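Local atomic coordinates of aldo-keto reductase family 1, member B4 (Aldose reductase) (Schistosoma japonicum, PDB entry 4HBK), a protein that is an aldose reductase of the aldo/keto reductase family, probably an NADP-dependent oxidoreductase that reduces the carbonyl group of aldehydes and sugars. Residues N136-Y141 against G185-I190; I218-P223 against L278-Q283. All coordinates share one frame; numbering follows the deposited sequence.

Contact 1 of 2, residues N136-Y141 against G185-I190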
# COMPACT_ATOMS: atom_id res chain seq x y z
N ASN A 136 -7.28 -2.42 18.37
CA ASN A 136 -7.51 -3.81 18.74
C ASN A 136 -7.46 -4.73 17.54
O ASN A 136 -7.27 -5.93 17.69
CB ASN A 136 -8.84 -3.98 19.48
CG ASN A 136 -8.93 -3.09 20.70
OD1 ASN A 136 -8.03 -3.08 21.54
ND2 ASN A 136 -9.99 -2.32 20.78
N TYR A 137 -7.63 -4.16 16.35
CA TYR A 137 -7.54 -4.93 15.11
C TYR A 137 -7.13 -4.02 13.95
O TYR A 137 -7.27 -2.79 14.03
CB TYR A 137 -8.88 -5.60 14.79
CG TYR A 137 -9.95 -4.63 14.39
CD1 TYR A 137 -10.11 -4.25 13.06
CD2 TYR A 137 -10.80 -4.06 15.34
CE1 TYR A 137 -11.09 -3.35 12.69
CE2 TYR A 137 -11.79 -3.16 14.98
CZ TYR A 137 -11.93 -2.80 13.66
OH TYR A 137 -12.92 -1.91 13.30
N LEU A 138 -6.62 -4.63 12.89
CA LEU A 138 -6.27 -3.92 11.66
C LEU A 138 -7.31 -4.29 10.62
O LEU A 138 -7.81 -5.41 10.61
CB LEU A 138 -4.88 -4.34 11.17
CG LEU A 138 -3.66 -4.05 12.05
CD1 LEU A 138 -2.40 -4.73 11.52
CD2 LEU A 138 -3.43 -2.54 12.15
N ASP A 139 -7.64 -3.36 9.74
CA ASP A 139 -8.52 -3.70 8.64
C ASP A 139 -7.79 -4.54 7.60
O ASP A 139 -8.39 -5.45 7.00
CB ASP A 139 -9.11 -2.44 8.00
CG ASP A 139 -10.06 -1.73 8.93
OD1 ASP A 139 -11.24 -2.12 8.96
OD2 ASP A 139 -9.62 -0.80 9.65
N LEU A 140 -6.51 -4.26 7.41
CA LEU A 140 -5.73 -4.93 6.39
C LEU A 140 -4.27 -5.07 6.84
O LEU A 140 -3.68 -4.13 7.39
CB LEU A 140 -5.82 -4.16 5.05
CG LEU A 140 -5.11 -4.76 3.83
CD1 LEU A 140 -5.60 -6.17 3.57
CD2 LEU A 140 -5.23 -3.88 2.56
N TYR A 141 -3.68 -6.25 6.62
CA TYR A 141 -2.30 -6.53 7.00
C TYR A 141 -1.64 -7.24 5.83
O TYR A 141 -2.06 -8.34 5.45
CB TYR A 141 -2.27 -7.41 8.24
CG TYR A 141 -0.98 -7.39 9.05
CD1 TYR A 141 -0.28 -6.20 9.30
CD2 TYR A 141 -0.48 -8.57 9.61
CE1 TYR A 141 0.90 -6.20 10.07
CE2 TYR A 141 0.68 -8.58 10.37
CZ TYR A 141 1.37 -7.41 10.60
OH TYR A 141 2.52 -7.46 11.36
N GLY A 185 -9.40 -12.58 14.93
CA GLY A 185 -9.98 -11.25 14.95
C GLY A 185 -9.00 -10.08 15.07
O GLY A 185 -9.42 -8.92 15.14
N LEU A 186 -7.70 -10.36 15.10
CA LEU A 186 -6.70 -9.31 15.15
C LEU A 186 -6.61 -8.54 13.82
O LEU A 186 -6.24 -7.37 13.79
CB LEU A 186 -5.33 -9.88 15.53
CG LEU A 186 -5.24 -10.52 16.91
CD1 LEU A 186 -3.95 -11.29 17.07
CD2 LEU A 186 -5.34 -9.46 17.99
N VAL A 187 -6.96 -9.22 12.74
CA VAL A 187 -6.93 -8.63 11.41
C VAL A 187 -8.19 -9.03 10.63
O VAL A 187 -8.60 -10.18 10.70
CB VAL A 187 -5.67 -9.09 10.66
CG1 VAL A 187 -5.77 -8.79 9.19
CG2 VAL A 187 -4.41 -8.44 11.26
N LYS A 188 -8.80 -8.09 9.90
CA LYS A 188 -10.02 -8.43 9.14
C LYS A 188 -9.71 -9.05 7.78
O LYS A 188 -10.38 -10.00 7.34
CB LYS A 188 -10.90 -7.21 8.94
CG LYS A 188 -11.36 -6.54 10.22
CD LYS A 188 -12.18 -7.46 11.09
CE LYS A 188 -12.99 -6.66 12.11
NZ LYS A 188 -13.80 -7.53 13.02
N SER A 189 -8.71 -8.50 7.09
CA SER A 189 -8.34 -8.98 5.76
C SER A 189 -6.82 -9.02 5.68
O SER A 189 -6.15 -8.20 6.30
CB SER A 189 -8.88 -8.04 4.68
OG SER A 189 -10.28 -7.84 4.78
N ILE A 190 -6.29 -9.97 4.92
CA ILE A 190 -4.85 -10.05 4.71
C ILE A 190 -4.50 -9.94 3.22
O ILE A 190 -5.34 -10.21 2.37
CB ILE A 190 -4.29 -11.36 5.30
CG1 ILE A 190 -5.14 -12.55 4.82
CG2 ILE A 190 -4.27 -11.30 6.83
CD1 ILE A 190 -4.68 -13.90 5.40
O HOH W 1 -10.89 -5.45 5.66

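Contact 2 of 2, residues I218-P223 against L278-Q283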
# COMPACT_ATOMS: atom_id res chain seq x y z
N ILE A 218 2.33 1.58 -8.95
CA ILE A 218 1.52 1.85 -10.13
C ILE A 218 1.36 3.37 -10.33
O ILE A 218 0.96 4.10 -9.41
CB ILE A 218 0.12 1.19 -10.04
CG1 ILE A 218 0.21 -0.24 -9.53
CG2 ILE A 218 -0.58 1.21 -11.40
CD1 ILE A 218 -1.16 -0.89 -9.34
N HIS A 219 1.67 3.83 -11.54
CA HIS A 219 1.46 5.23 -11.89
C HIS A 219 1.64 5.38 -13.40
O HIS A 219 2.00 4.42 -14.10
CB HIS A 219 2.44 6.13 -11.13
CG HIS A 219 3.86 5.68 -11.23
ND1 HIS A 219 4.66 5.99 -12.30
CD2 HIS A 219 4.60 4.91 -10.40
CE1 HIS A 219 5.85 5.44 -12.12
NE2 HIS A 219 5.84 4.78 -10.98
N ALA A 220 1.36 6.57 -13.91
CA ALA A 220 1.33 6.77 -15.35
C ALA A 220 2.66 6.43 -16.02
O ALA A 220 2.68 6.12 -17.19
CB ALA A 220 0.90 8.20 -15.68
N ASN A 221 3.76 6.49 -15.27
CA ASN A 221 5.08 6.17 -15.83
C ASN A 221 5.47 4.73 -15.57
O ASN A 221 6.55 4.29 -15.97
CB ASN A 221 6.17 7.12 -15.30
CG ASN A 221 6.47 8.26 -16.26
OD1 ASN A 221 6.00 8.27 -17.41
ND2 ASN A 221 7.27 9.21 -15.80
N PHE A 222 4.59 4.00 -14.89
CA PHE A 222 4.75 2.55 -14.73
C PHE A 222 3.40 1.89 -14.49
O PHE A 222 3.01 1.63 -13.35
CB PHE A 222 5.72 2.22 -13.60
CG PHE A 222 6.15 0.79 -13.60
CD1 PHE A 222 6.94 0.30 -14.62
CD2 PHE A 222 5.74 -0.07 -12.60
CE1 PHE A 222 7.34 -1.04 -14.63
CE2 PHE A 222 6.13 -1.39 -12.61
CZ PHE A 222 6.93 -1.88 -13.63
N PRO A 223 2.66 1.62 -15.58
CA PRO A 223 1.25 1.24 -15.44
C PRO A 223 1.05 -0.16 -14.85
O PRO A 223 -0.02 -0.43 -14.32
CB PRO A 223 0.71 1.31 -16.88
CG PRO A 223 1.74 2.12 -17.65
CD PRO A 223 3.05 1.78 -16.99
N LEU A 278 -3.98 10.72 -10.23
CA LEU A 278 -4.75 9.87 -9.34
C LEU A 278 -6.06 9.39 -9.97
O LEU A 278 -6.43 8.23 -9.81
CB LEU A 278 -5.04 10.60 -8.03
CG LEU A 278 -3.81 10.91 -7.18
CD1 LEU A 278 -4.16 11.79 -6.02
CD2 LEU A 278 -3.21 9.62 -6.68
N ARG A 279 -6.75 10.27 -10.69
CA ARG A 279 -8.00 9.88 -11.34
C ARG A 279 -7.73 8.79 -12.35
O ARG A 279 -8.55 7.89 -12.54
CB ARG A 279 -8.65 11.07 -12.04
CG ARG A 279 -10.02 10.77 -12.61
CD ARG A 279 -11.07 10.72 -11.51
NE ARG A 279 -12.24 9.98 -11.95
CZ ARG A 279 -13.29 9.70 -11.19
NH1 ARG A 279 -13.32 10.10 -9.92
NH2 ARG A 279 -14.30 9.01 -11.70
N TYR A 280 -6.58 8.87 -13.00
CA TYR A 280 -6.16 7.88 -13.98
C TYR A 280 -6.15 6.49 -13.33
O TYR A 280 -6.66 5.52 -13.89
CB TYR A 280 -4.77 8.24 -14.52
CG TYR A 280 -4.00 7.05 -15.05
CD1 TYR A 280 -4.33 6.47 -16.27
CD2 TYR A 280 -2.95 6.50 -14.33
CE1 TYR A 280 -3.64 5.38 -16.76
CE2 TYR A 280 -2.25 5.40 -14.81
CZ TYR A 280 -2.61 4.84 -16.02
OH TYR A 280 -1.93 3.75 -16.52
N LEU A 281 -5.56 6.41 -12.14
CA LEU A 281 -5.46 5.15 -11.43
C LEU A 281 -6.83 4.73 -10.91
O LEU A 281 -7.19 3.55 -10.97
CB LEU A 281 -4.46 5.25 -10.29
CG LEU A 281 -3.01 5.53 -10.71
CD1 LEU A 281 -2.18 5.87 -9.49
CD2 LEU A 281 -2.42 4.34 -11.45
N LEU A 282 -7.59 5.69 -10.39
CA LEU A 282 -8.92 5.37 -9.89
C LEU A 282 -9.82 4.75 -10.99
O LEU A 282 -10.57 3.80 -10.74
CB LEU A 282 -9.58 6.59 -9.26
CG LEU A 282 -8.96 7.08 -7.94
CD1 LEU A 282 -9.51 8.45 -7.55
CD2 LEU A 282 -9.21 6.07 -6.84
N GLN A 283 -9.72 5.28 -12.21
CA GLN A 283 -10.54 4.77 -13.31
C GLN A 283 -10.08 3.39 -13.81
O GLN A 283 -10.81 2.72 -14.54
CB GLN A 283 -10.67 5.81 -14.43
CG GLN A 283 -11.45 7.05 -13.95
CD GLN A 283 -11.78 8.04 -15.05
OE1 GLN A 283 -12.03 9.21 -14.78
NE2 GLN A 283 -11.80 7.58 -16.29

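Contact 1 of 2, residues N136-Y141 against G185-I190
Lys188 lies over one face of the Tyr137 ring beside two neighbouring parallel strands of the (beta/alpha)8 barrel, 138-143 and 187-193. Lys188 points its CB toward the other strand, bends at chi2 (-61°) and then runs extended, which carries its tip above the ring. CE stands 4.1 Å from the centroid of the Tyr137 ring, a CH-pi contact, and the ammonium adds a cation-pi interaction, with NZ only 6° off the ring normal. OD1 of Asp139 sits in plane at the ring edge, while OD2 forms a salt bridge with Arg103.

Leu138 O accepts a hydrogen bond from Lys188 N at 2.9 Å, and Leu138 N gives its hydrogen to Leu186 O. After the corners at Asp139 and Lys188, Tyr141 N bonds to Ser189 O. Val187 packs its CG2 against CB of Leu138 and CB of Tyr141, whose side chain lies close to Lys111, predicted to lower the pKa of the catalytic tyrosine. On the other face, chi1 of -177° turns Leu140 so that CD1 lies 3.4 Å from Ser189 O, with Ser189 CB close by. Ser189 OG is hydrogen-bonded to Asn42 ND2 and also to a water, 2.6 Å from OG, that donates to Asp139 O.

Contact 2 of 2, residues I218-P223 against L278-Q283
The Tyr280 ring meets the 218-223 loop obliquely, its CE2 lying 3.9 Å from CA of Ala220 and a little farther from the carbonyl carbon of His219. The imidazole of His219 has CB of Asn221 in plane at its edge, within a type I beta turn from His219 to Phe222, and its ND1 accepts a weak bond from Asn221 N. On the side of the helix away from the loop, the guanidinium of Arg279 takes Gln283 OE1 in plane at its edge, NE reaching a lone pair of that oxygen at 2.9 Å.

Helix 273-283 of the TIM barrel touches the loop leaving strand 213-217 through Tyr280 and Leu281. With chi1 at 155°, Tyr280 swings its CG away from its own backbone N and sends the ring out to the turn, where OH lies 3.6 Å from CB of Pro223. Leu281 puts both methyls on Ile218: CD1 against the carbonyl O, CD2 3.6 Å from CG2. Ala240 and Val288 also pack on Leu281.

Two polar groups have partners beyond the two segments: Tyr280 OH with Asn318 OD1, His219 NE2 with Glu217 OE2. With only apolar and van der Waals contacts between helix and loop, the fit rests on shape.

Overall arrangement
From the N terminus, the chain runs through the first three strands of the barrel before reaching 136-141. Helix 171-183 follows, and contact 1 then closes a loop by setting strand 187-193 beside strand 138-143, a right-handed beta-alpha-beta crossover. Strand 213-217 leads into 218-223, and contact 2 closes a second loop once the chain has passed strand 237-241 and reached helix 273-283. The loops follow in series, neither nested nor crossing. Contact 1 and contact 2 lie on opposite sides of the chain's centre, the centres of the two contacts about 27 Å apart. Contact 1 joins neighbouring strands within the sheet, whereas contact 2 ties an outer helix to a loop after a strand.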